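Local coordinates for GARP domain-containing protein (Trypanosoma brucei brucei TREU927, PDB 6XZ6) that binds the complement regulator factor H of the mammalian host, as a trypanosome receptor that increases transmission of the parasite to tsetse flies, at residues T13-R24 with F115-A123; A93-L104 with K180-T191. All blocks are in the same frame, centred on the assembly; numbering follows the deposited sequence.

Overall arrangement
The receptor is a long bundle built mainly from three helices, 4-61, 67-125 and 165-208, with shorter helices 129-137 and 148-161 packed at one end. Helix 67-125 belongs to both contacts: near its C-terminal end it meets helix 4-61 in contact 1, and around its middle it meets helix 165-208 in contact 2. Along the chain the segments alternate, in the order 13-24, 93-104, 115-123, 180-191. The two contact centres lie about 27 Å apart, with nearest atoms about 7 Å from each other. Contact 2 is close to the centre of the chain, whereas contact 1 belongs to the end where factor H packs on helix 67-125.

Contact 1: residues T13-R24 with F115-A123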
loop_
_atom_site.group_PDB
_atom_site.type_symbol
_atom_site.label_atom_id
_atom_site.label_comp_id
_atom_site.label_asym_id
_atom_site.label_seq_id
_atom_site.Cartn_x
_atom_site.Cartn_y
_atom_site.Cartn_z
ATOM N N THR A 13 4.097 -17.840 -13.257
ATOM C CA THR A 13 3.685 -16.626 -13.982
ATOM C C THR A 13 2.427 -16.025 -13.325
ATOM O O THR A 13 2.346 -14.814 -13.194
ATOM C CB THR A 13 3.570 -16.898 -15.500
ATOM O OG1 THR A 13 4.815 -17.411 -15.949
ATOM C CG2 THR A 13 3.254 -15.639 -16.309
ATOM N N LYS A 14 1.491 -16.893 -12.863
ATOM C CA LYS A 14 0.272 -16.538 -12.154
ATOM C C LYS A 14 0.616 -15.841 -10.830
ATOM O O LYS A 14 -0.005 -14.842 -10.511
ATOM C CB LYS A 14 -0.559 -17.803 -11.885
ATOM C CG LYS A 14 -1.513 -18.214 -13.007
ATOM C CD LYS A 14 -2.089 -19.570 -12.735
ATOM C CE LYS A 14 -3.275 -19.916 -13.598
ATOM N NZ LYS A 14 -3.832 -21.268 -13.262
ATOM N N ALA A 15 1.619 -16.349 -10.075
ATOM C CA ALA A 15 2.090 -15.787 -8.798
ATOM C C ALA A 15 2.688 -14.403 -8.971
ATOM O O ALA A 15 2.415 -13.542 -8.152
ATOM C CB ALA A 15 3.093 -16.707 -8.163
ATOM N N LEU A 16 3.468 -14.170 -10.043
ATOM C CA LEU A 16 4.043 -12.864 -10.420
ATOM C C LEU A 16 2.929 -11.866 -10.744
ATOM O O LEU A 16 2.977 -10.721 -10.331
ATOM C CB LEU A 16 4.972 -13.007 -11.658
ATOM C CG LEU A 16 6.319 -13.748 -11.490
ATOM C CD1 LEU A 16 7.055 -13.774 -12.783
ATOM C CD2 LEU A 16 7.205 -13.063 -10.477
ATOM N N CYS A 17 1.926 -12.326 -11.464
ATOM C CA CYS A 17 0.736 -11.600 -11.905
ATOM C C CYS A 17 -0.129 -11.139 -10.697
ATOM O O CYS A 17 -0.537 -9.983 -10.652
ATOM C CB CYS A 17 -0.048 -12.485 -12.880
ATOM S SG CYS A 17 -1.348 -11.651 -13.821
ATOM N N GLU A 18 -0.345 -12.018 -9.704
ATOM C CA GLU A 18 -1.095 -11.747 -8.478
ATOM C C GLU A 18 -0.390 -10.673 -7.669
ATOM O O GLU A 18 -1.027 -9.715 -7.272
ATOM C CB GLU A 18 -1.271 -13.055 -7.667
ATOM C CG GLU A 18 -2.193 -12.987 -6.458
ATOM C CD GLU A 18 -2.370 -14.237 -5.605
ATOM O OE1 GLU A 18 -1.581 -15.206 -5.739
ATOM O OE2 GLU A 18 -3.311 -14.231 -4.778
ATOM N N VAL A 19 0.933 -10.810 -7.454
ATOM C CA VAL A 19 1.757 -9.844 -6.727
ATOM C C VAL A 19 1.808 -8.492 -7.436
ATOM O O VAL A 19 1.656 -7.467 -6.769
ATOM C CB VAL A 19 3.175 -10.377 -6.407
ATOM C CG1 VAL A 19 4.056 -9.263 -5.926
ATOM C CG2 VAL A 19 3.148 -11.490 -5.372
ATOM N N ALA A 20 2.042 -8.470 -8.765
ATOM C CA ALA A 20 2.129 -7.222 -9.559
ATOM C C ALA A 20 0.860 -6.377 -9.484
ATOM O O ALA A 20 0.948 -5.150 -9.378
ATOM C CB ALA A 20 2.446 -7.539 -11.007
ATOM N N LYS A 21 -0.315 -7.045 -9.546
ATOM C CA LYS A 21 -1.660 -6.463 -9.476
ATOM C C LYS A 21 -1.909 -5.784 -8.124
ATOM O O LYS A 21 -2.531 -4.727 -8.084
ATOM C CB LYS A 21 -2.707 -7.540 -9.732
ATOM C CG LYS A 21 -2.933 -7.881 -11.200
ATOM C CD LYS A 21 -3.921 -9.052 -11.337
ATOM C CE LYS A 21 -5.349 -8.687 -11.027
ATOM N NZ LYS A 21 -6.315 -9.742 -11.435
ATOM N N GLN A 22 -1.401 -6.368 -7.031
ATOM C CA GLN A 22 -1.496 -5.815 -5.665
ATOM C C GLN A 22 -0.604 -4.590 -5.502
ATOM O O GLN A 22 -1.002 -3.628 -4.846
ATOM C CB GLN A 22 -1.064 -6.858 -4.636
ATOM C CG GLN A 22 -2.027 -8.014 -4.528
ATOM C CD GLN A 22 -1.537 -9.054 -3.566
ATOM O OE1 GLN A 22 -0.352 -9.122 -3.183
ATOM N NE2 GLN A 22 -2.451 -9.884 -3.148
ATOM N N LEU A 23 0.612 -4.634 -6.075
ATOM C CA LEU A 23 1.580 -3.531 -6.014
ATOM C C LEU A 23 1.133 -2.302 -6.810
ATOM O O LEU A 23 1.439 -1.189 -6.424
ATOM C CB LEU A 23 3.010 -4.001 -6.409
ATOM C CG LEU A 23 3.624 -5.135 -5.511
ATOM C CD1 LEU A 23 4.888 -5.626 -6.063
ATOM C CD2 LEU A 23 3.872 -4.669 -4.105
ATOM N N ARG A 24 0.352 -2.477 -7.864
ATOM C CA ARG A 24 -0.177 -1.348 -8.632
ATOM C C ARG A 24 -1.384 -0.711 -7.929
ATOM O O ARG A 24 -1.603 0.485 -8.084
ATOM C CB ARG A 24 -0.531 -1.793 -10.047
ATOM C CG ARG A 24 0.676 -2.302 -10.801
ATOM C CD ARG A 24 0.237 -3.078 -12.001
ATOM N NE ARG A 24 1.360 -3.641 -12.754
ATOM C CZ ARG A 24 1.252 -4.637 -13.628
ATOM N NH1 ARG A 24 0.075 -5.218 -13.849
ATOM N NH2 ARG A 24 2.318 -5.081 -14.262
ATOM N N PHE A 115 8.541 -6.839 -10.739
ATOM C CA PHE A 115 7.472 -7.772 -11.093
ATOM C C PHE A 115 6.889 -7.494 -12.469
ATOM O O PHE A 115 6.531 -8.441 -13.159
ATOM C CB PHE A 115 6.383 -7.774 -10.038
ATOM C CG PHE A 115 6.813 -8.498 -8.798
ATOM C CD1 PHE A 115 6.610 -9.868 -8.669
ATOM C CD2 PHE A 115 7.410 -7.812 -7.745
ATOM C CE1 PHE A 115 7.001 -10.537 -7.512
ATOM C CE2 PHE A 115 7.815 -8.484 -6.594
ATOM C CZ PHE A 115 7.610 -9.842 -6.483
ATOM N N SER A 116 6.801 -6.221 -12.871
ATOM C CA SER A 116 6.334 -5.823 -14.199
ATOM C C SER A 116 7.316 -6.269 -15.303
ATOM O O SER A 116 6.876 -6.764 -16.323
ATOM C CB SER A 116 6.078 -4.313 -14.253
ATOM O OG SER A 116 4.925 -3.988 -13.492
ATOM N N GLY A 117 8.616 -6.139 -15.059
ATOM C CA GLY A 117 9.680 -6.562 -15.964
ATOM C C GLY A 117 9.771 -8.065 -16.104
ATOM O O GLY A 117 10.001 -8.565 -17.205
ATOM N N LEU A 118 9.563 -8.803 -15.010
ATOM C CA LEU A 118 9.556 -10.258 -15.056
ATOM C C LEU A 118 8.392 -10.732 -15.913
ATOM O O LEU A 118 8.571 -11.638 -16.733
ATOM C CB LEU A 118 9.507 -10.897 -13.652
ATOM C CG LEU A 118 10.809 -10.790 -12.810
ATOM C CD1 LEU A 118 10.566 -11.144 -11.357
ATOM C CD2 LEU A 118 11.928 -11.628 -13.380
ATOM N N LEU A 119 7.235 -10.065 -15.807
ATOM C CA LEU A 119 6.060 -10.421 -16.597
ATOM C C LEU A 119 6.264 -10.102 -18.054
ATOM O O LEU A 119 5.876 -10.902 -18.898
ATOM C CB LEU A 119 4.795 -9.746 -16.063
ATOM C CG LEU A 119 4.245 -10.310 -14.771
ATOM C CD1 LEU A 119 3.394 -9.266 -14.080
ATOM C CD2 LEU A 119 3.444 -11.609 -15.035
ATOM N N ARG A 120 6.901 -8.963 -18.358
ATOM C CA ARG A 120 7.213 -8.527 -19.712
ATOM C C ARG A 120 8.066 -9.598 -20.401
ATOM O O ARG A 120 7.813 -9.906 -21.562
ATOM C CB ARG A 120 7.950 -7.208 -19.665
ATOM C CG ARG A 120 7.301 -6.112 -20.469
ATOM C CD ARG A 120 8.191 -4.861 -20.475
ATOM N NE ARG A 120 8.045 -4.108 -19.232
ATOM C CZ ARG A 120 9.019 -3.896 -18.365
ATOM N NH1 ARG A 120 10.244 -4.347 -18.612
ATOM N NH2 ARG A 120 8.788 -3.217 -17.258
ATOM N N GLY A 121 9.036 -10.181 -19.671
ATOM C CA GLY A 121 9.881 -11.285 -20.121
ATOM C C GLY A 121 9.059 -12.510 -20.466
ATOM O O GLY A 121 9.239 -13.072 -21.544
ATOM N N ALA A 122 8.111 -12.906 -19.574
ATOM C CA ALA A 122 7.155 -14.025 -19.780
ATOM C C ALA A 122 6.207 -13.738 -20.988
ATOM O O ALA A 122 5.849 -14.672 -21.721
ATOM C CB ALA A 122 6.347 -14.283 -18.514
ATOM N N ALA A 123 5.838 -12.451 -21.226
ATOM C CA ALA A 123 5.011 -12.050 -22.375
ATOM C C ALA A 123 5.713 -12.311 -23.708
ATOM O O ALA A 123 5.076 -12.767 -24.664
ATOM C CB ALA A 123 4.648 -10.581 -22.274
#
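Knobs-into-holes packing joins two long, roughly antiparallel helices of the bundle here, with Phe115 and Leu119, one turn apart, set as knobs into hollows on the surface of helix 4-61. Phe115 fills a hollow made by Leu16, Val19, Ala20 and Leu23. Val19, its CG1 anti to the backbone N (chi1 168°), sets that methyl squarely over the ring, 3.6 Å from the centroid and 12° off the normal, a CH-pi contact. Leu16 and Leu23 flank the ring, Leu16 CD2 lying 3.7 Å from Phe115 CD1 and Leu23 CD1 nearing Phe115 CD2. An aromatic residue suits this hollow because its flat ring can meet one methyl face-on and still touch both leucine methyls obliquely; Tyr170 of helix 165-208 adds an edge-to-face partner.

Leu119 is the second knob, set among Thr13, Leu16, Cys17 and Ala20. Its two methyls divide the work: CD1 rests on Ala20 CB at 3.7 Å, and CD2 reaches the Thr13 carbonyl and the Cys17 backbone. The small Ala20 lets both knobs come close to the helix. Cys17 also ties this helix to Cys138 by a disulfide.

At the polar margin, the carbonyls of Cys138 and Ala141 hold Arg24 NH1, while Glu112 pairs with Arg24 NE and also hydrogen-bonds Ser116 OG. Arg24 NH2 gives Ser116 OG a nearly straight bond of 2.9 Å (172°), with OG close to the guanidinium plane.

Contact 2: residues A93-L104 with K180-T191; sequences AAMEVKRFARAL and KLEELQKATAET
Val97 and Leu184 interlock as reciprocal knobs in the knobs-into-holes packing of the helical bundle, where helices 67-125 and 165-208 run nearly antiparallel, their local axes 8.2 Å apart. Val97 enters the hollow of Leu184, Ala187, Thr188 and Thr191; its CG2 lies 3.7 Å from Ala187 CB. Leu184 answers by dropping between Val97, Phe100, Ala101 and Leu104. With CG anti to the backbone N (chi1 177°), its CD1 reaches the Val97 carbonyl and its CD2 lies 4.0 Å from Leu104 CD1. Small residues bring the backbones together: Ala93 CB fits against Thr191 OG1 and the Ala187 carbonyl.

Phe100 forms a broad flat bump toward the other end. Glu183 CB lies over one face of its ring in a CH-pi contact, 3.7 Å from the centroid, while Lys180 CG comes to the ring edge, 3.6 Å from Phe100 CD1. The aliphatic parts of these charged residues thus serve as packing surface.

Thr188 and Thr191 suit the apolar seam because each hydroxyl bonds to a carbonyl one turn back, Thr188 OG1 to Leu184 O at 2.6 Å and Thr191 OG1 to Ala187 O. No direct hydrogen bond joins the segments; one water accepts from Arg99 NH2 and bonds weakly to Glu183 OE1, so the pairing rests chiefly on apolar fit.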
loop_
_atom_site.group_PDB
_atom_site.type_symbol
_atom_site.label_atom_id
_atom_site.label_comp_id
_atom_site.label_asym_id
_atom_site.label_seq_id
_atom_site.Cartn_x
_atom_site.Cartn_y
_atom_site.Cartn_z
ATOM N N ALA A 93 -3.808 11.145 14.345
ATOM C CA ALA A 93 -4.193 9.988 13.529
ATOM C C ALA A 93 -3.879 10.178 12.040
ATOM O O ALA A 93 -3.349 9.246 11.442
ATOM C CB ALA A 93 -5.654 9.631 13.750
ATOM N N ALA A 94 -4.136 11.392 11.458
ATOM C CA ALA A 94 -3.855 11.722 10.044
ATOM C C ALA A 94 -2.367 11.705 9.751
ATOM O O ALA A 94 -1.963 11.283 8.678
ATOM C CB ALA A 94 -4.456 13.061 9.656
ATOM N N MET A 95 -1.547 12.139 10.718
ATOM C CA MET A 95 -0.085 12.130 10.659
ATOM C C MET A 95 0.340 10.647 10.526
ATOM O O MET A 95 1.201 10.357 9.700
ATOM C CB MET A 95 0.482 12.820 11.930
ATOM C CG MET A 95 1.969 12.608 12.183
ATOM S SD MET A 95 2.449 10.993 12.907
ATOM C CE MET A 95 1.951 11.193 14.553
ATOM N N GLU A 96 -0.303 9.708 11.282
ATOM C CA GLU A 96 0.036 8.276 11.160
ATOM C C GLU A 96 -0.356 7.747 9.780
ATOM O O GLU A 96 0.413 7.022 9.173
ATOM C CB GLU A 96 -0.577 7.389 12.265
ATOM C CG GLU A 96 -0.555 7.913 13.695
ATOM C CD GLU A 96 0.711 7.811 14.528
ATOM O OE1 GLU A 96 0.615 7.988 15.767
ATOM O OE2 GLU A 96 1.795 7.585 13.948
ATOM N N VAL A 97 -1.541 8.128 9.276
ATOM C CA VAL A 97 -1.993 7.752 7.927
ATOM C C VAL A 97 -0.903 8.159 6.901
ATOM O O VAL A 97 -0.475 7.317 6.131
ATOM C CB VAL A 97 -3.391 8.360 7.556
ATOM C CG1 VAL A 97 -3.725 8.129 6.096
ATOM C CG2 VAL A 97 -4.490 7.834 8.461
ATOM N N LYS A 98 -0.454 9.420 6.898
ATOM C CA LYS A 98 0.613 9.878 5.982
ATOM C C LYS A 98 1.929 9.041 6.160
ATOM O O LYS A 98 2.597 8.745 5.180
ATOM C CB LYS A 98 0.892 11.375 6.167
ATOM C CG LYS A 98 -0.040 12.250 5.371
ATOM C CD LYS A 98 -0.557 13.464 6.159
ATOM C CE LYS A 98 -1.860 14.011 5.585
ATOM N NZ LYS A 98 -2.993 13.034 5.673
ATOM N N ARG A 99 2.244 8.634 7.384
ATOM C CA ARG A 99 3.417 7.853 7.726
ATOM C C ARG A 99 3.360 6.402 7.210
ATOM O O ARG A 99 4.364 5.922 6.689
ATOM C CB ARG A 99 3.602 7.907 9.237
ATOM C CG ARG A 99 4.796 7.164 9.728
ATOM C CD ARG A 99 4.659 6.998 11.207
ATOM N NE ARG A 99 5.057 5.652 11.590
ATOM C CZ ARG A 99 4.586 5.011 12.646
ATOM N NH1 ARG A 99 3.710 5.596 13.448
ATOM N NH2 ARG A 99 4.995 3.781 12.918
ATOM N N PHE A 100 2.226 5.701 7.377
ATOM C CA PHE A 100 2.053 4.336 6.892
ATOM C C PHE A 100 1.901 4.262 5.388
ATOM O O PHE A 100 2.365 3.299 4.786
ATOM C CB PHE A 100 0.904 3.630 7.609
ATOM C CG PHE A 100 1.205 3.437 9.079
ATOM C CD1 PHE A 100 2.317 2.706 9.490
ATOM C CD2 PHE A 100 0.393 4.014 10.054
ATOM C CE1 PHE A 100 2.614 2.561 10.841
ATOM C CE2 PHE A 100 0.686 3.859 11.411
ATOM C CZ PHE A 100 1.788 3.123 11.793
ATOM N N ALA A 101 1.266 5.288 4.783
ATOM C CA ALA A 101 1.092 5.484 3.344
ATOM C C ALA A 101 2.481 5.657 2.721
ATOM O O ALA A 101 2.777 5.003 1.735
ATOM C CB ALA A 101 0.241 6.710 3.083
ATOM N N ARG A 102 3.367 6.440 3.353
ATOM C CA ARG A 102 4.741 6.640 2.896
ATOM C C ARG A 102 5.525 5.329 2.877
ATOM O O ARG A 102 6.266 5.072 1.932
ATOM C CB ARG A 102 5.458 7.664 3.778
ATOM C CG ARG A 102 6.687 8.267 3.109
ATOM C CD ARG A 102 7.327 9.407 3.853
ATOM N NE ARG A 102 7.655 9.111 5.245
ATOM C CZ ARG A 102 6.984 9.589 6.284
ATOM N NH1 ARG A 102 5.907 10.353 6.098
ATOM N NH2 ARG A 102 7.381 9.310 7.520
ATOM N N ALA A 103 5.373 4.520 3.930
ATOM C CA ALA A 103 6.038 3.235 4.116
ATOM C C ALA A 103 5.630 2.268 3.015
ATOM O O ALA A 103 6.476 1.604 2.418
ATOM C CB ALA A 103 5.652 2.673 5.471
ATOM N N LEU A 104 4.321 2.227 2.727
ATOM C CA LEU A 104 3.724 1.370 1.709
ATOM C C LEU A 104 4.073 1.823 0.304
ATOM O O LEU A 104 4.197 1.000 -0.596
ATOM C CB LEU A 104 2.218 1.317 1.903
ATOM C CG LEU A 104 1.723 0.445 3.062
ATOM C CD1 LEU A 104 0.280 0.769 3.368
ATOM C CD2 LEU A 104 1.912 -1.044 2.759
ATOM N N LYS A 180 1.898 -2.651 8.121
ATOM C CA LYS A 180 1.778 -1.228 7.858
ATOM C C LYS A 180 0.403 -0.920 7.235
ATOM O O LYS A 180 -0.192 0.103 7.549
ATOM C CB LYS A 180 2.921 -0.763 6.944
ATOM C CG LYS A 180 3.969 0.047 7.662
ATOM C CD LYS A 180 5.261 -0.681 7.874
ATOM C CE LYS A 180 6.177 0.095 8.793
ATOM N NZ LYS A 180 7.393 -0.682 9.141
ATOM N N LEU A 181 -0.117 -1.821 6.394
ATOM C CA LEU A 181 -1.424 -1.680 5.763
ATOM C C LEU A 181 -2.536 -1.826 6.800
ATOM O O LEU A 181 -3.504 -1.092 6.723
ATOM C CB LEU A 181 -1.569 -2.683 4.594
ATOM C CG LEU A 181 -2.849 -2.650 3.745
ATOM C CD1 LEU A 181 -3.125 -1.257 3.161
ATOM C CD2 LEU A 181 -2.756 -3.644 2.631
ATOM N N GLU A 182 -2.358 -2.698 7.807
ATOM C CA GLU A 182 -3.294 -2.922 8.915
ATOM C C GLU A 182 -3.349 -1.689 9.819
ATOM O O GLU A 182 -4.431 -1.281 10.227
ATOM C CB GLU A 182 -2.843 -4.138 9.727
ATOM C CG GLU A 182 -3.948 -4.814 10.530
ATOM C CD GLU A 182 -3.509 -6.005 11.373
ATOM O OE1 GLU A 182 -2.477 -6.644 11.049
ATOM O OE2 GLU A 182 -4.214 -6.303 12.365
ATOM N N GLU A 183 -2.188 -1.089 10.105
ATOM C CA GLU A 183 -2.042 0.133 10.885
ATOM C C GLU A 183 -2.537 1.342 10.106
ATOM O O GLU A 183 -2.952 2.305 10.739
ATOM C CB GLU A 183 -0.579 0.353 11.291
ATOM C CG GLU A 183 -0.073 -0.578 12.378
ATOM C CD GLU A 183 1.416 -0.474 12.640
ATOM O OE1 GLU A 183 1.798 -0.285 13.819
ATOM O OE2 GLU A 183 2.205 -0.584 11.674
ATOM N N LEU A 184 -2.484 1.323 8.747
ATOM C CA LEU A 184 -2.985 2.435 7.908
ATOM C C LEU A 184 -4.509 2.490 8.041
ATOM O O LEU A 184 -5.090 3.573 8.064
ATOM C CB LEU A 184 -2.583 2.287 6.406
ATOM C CG LEU A 184 -3.120 3.360 5.403
ATOM C CD1 LEU A 184 -2.290 4.597 5.441
ATOM C CD2 LEU A 184 -3.103 2.853 3.980
ATOM N N GLN A 185 -5.140 1.318 8.167
ATOM C CA GLN A 185 -6.591 1.209 8.316
ATOM C C GLN A 185 -7.053 1.544 9.738
ATOM O O GLN A 185 -8.087 2.195 9.891
ATOM C CB GLN A 185 -7.090 -0.154 7.816
ATOM C CG GLN A 185 -6.565 -0.454 6.388
ATOM C CD GLN A 185 -6.933 -1.818 5.874
ATOM O OE1 GLN A 185 -7.036 -2.804 6.622
ATOM N NE2 GLN A 185 -7.103 -1.924 4.556
ATOM N N LYS A 186 -6.249 1.204 10.769
ATOM C CA LYS A 186 -6.575 1.538 12.170
ATOM C C LYS A 186 -6.495 3.060 12.352
ATOM O O LYS A 186 -7.369 3.642 13.002
ATOM C CB LYS A 186 -5.629 0.843 13.168
ATOM C CG LYS A 186 -5.778 -0.672 13.276
ATOM C CD LYS A 186 -5.070 -1.225 14.523
ATOM C CE LYS A 186 -3.667 -1.751 14.277
ATOM N NZ LYS A 186 -3.680 -3.148 13.772
ATOM N N ALA A 187 -5.466 3.700 11.750
ATOM C CA ALA A 187 -5.241 5.141 11.801
ATOM C C ALA A 187 -6.297 5.919 11.057
ATOM O O ALA A 187 -6.648 7.018 11.480
ATOM C CB ALA A 187 -3.868 5.478 11.276
ATOM N N THR A 188 -6.825 5.372 9.964
ATOM C CA THR A 188 -7.903 6.040 9.217
ATOM C C THR A 188 -9.194 6.027 10.051
ATOM O O THR A 188 -9.859 7.057 10.139
ATOM C CB THR A 188 -8.044 5.487 7.783
ATOM O OG1 THR A 188 -6.749 5.382 7.190
ATOM C CG2 THR A 188 -8.906 6.385 6.909
ATOM N N ALA A 189 -9.521 4.890 10.683
ATOM C CA ALA A 189 -10.703 4.747 11.545
ATOM C C ALA A 189 -10.646 5.704 12.751
ATOM O O ALA A 189 -11.664 6.303 13.109
ATOM C CB ALA A 189 -10.837 3.306 12.021
ATOM N N GLU A 190 -9.454 5.861 13.352
ATOM C CA GLU A 190 -9.194 6.772 14.470
ATOM C C GLU A 190 -9.417 8.252 14.056
ATOM O O GLU A 190 -9.819 9.043 14.918
ATOM C CB GLU A 190 -7.751 6.609 14.970
ATOM C CG GLU A 190 -7.445 5.368 15.788
ATOM C CD GLU A 190 -5.961 5.049 15.966
ATOM O OE1 GLU A 190 -5.125 5.983 15.905
ATOM O OE2 GLU A 190 -5.631 3.856 16.174
ATOM N N THR A 191 -9.096 8.649 12.787
ATOM C CA THR A 191 -9.322 10.043 12.338
ATOM C C THR A 191 -10.814 10.284 12.167
ATOM O O THR A 191 -11.336 11.319 12.598
ATOM C CB THR A 191 -8.575 10.472 11.051
ATOM O OG1 THR A 191 -7.351 9.754 10.839
ATOM C CG2 THR A 191 -8.292 11.957 11.044
HETATM O O HOH W 1 4.663 1.412 14.615
#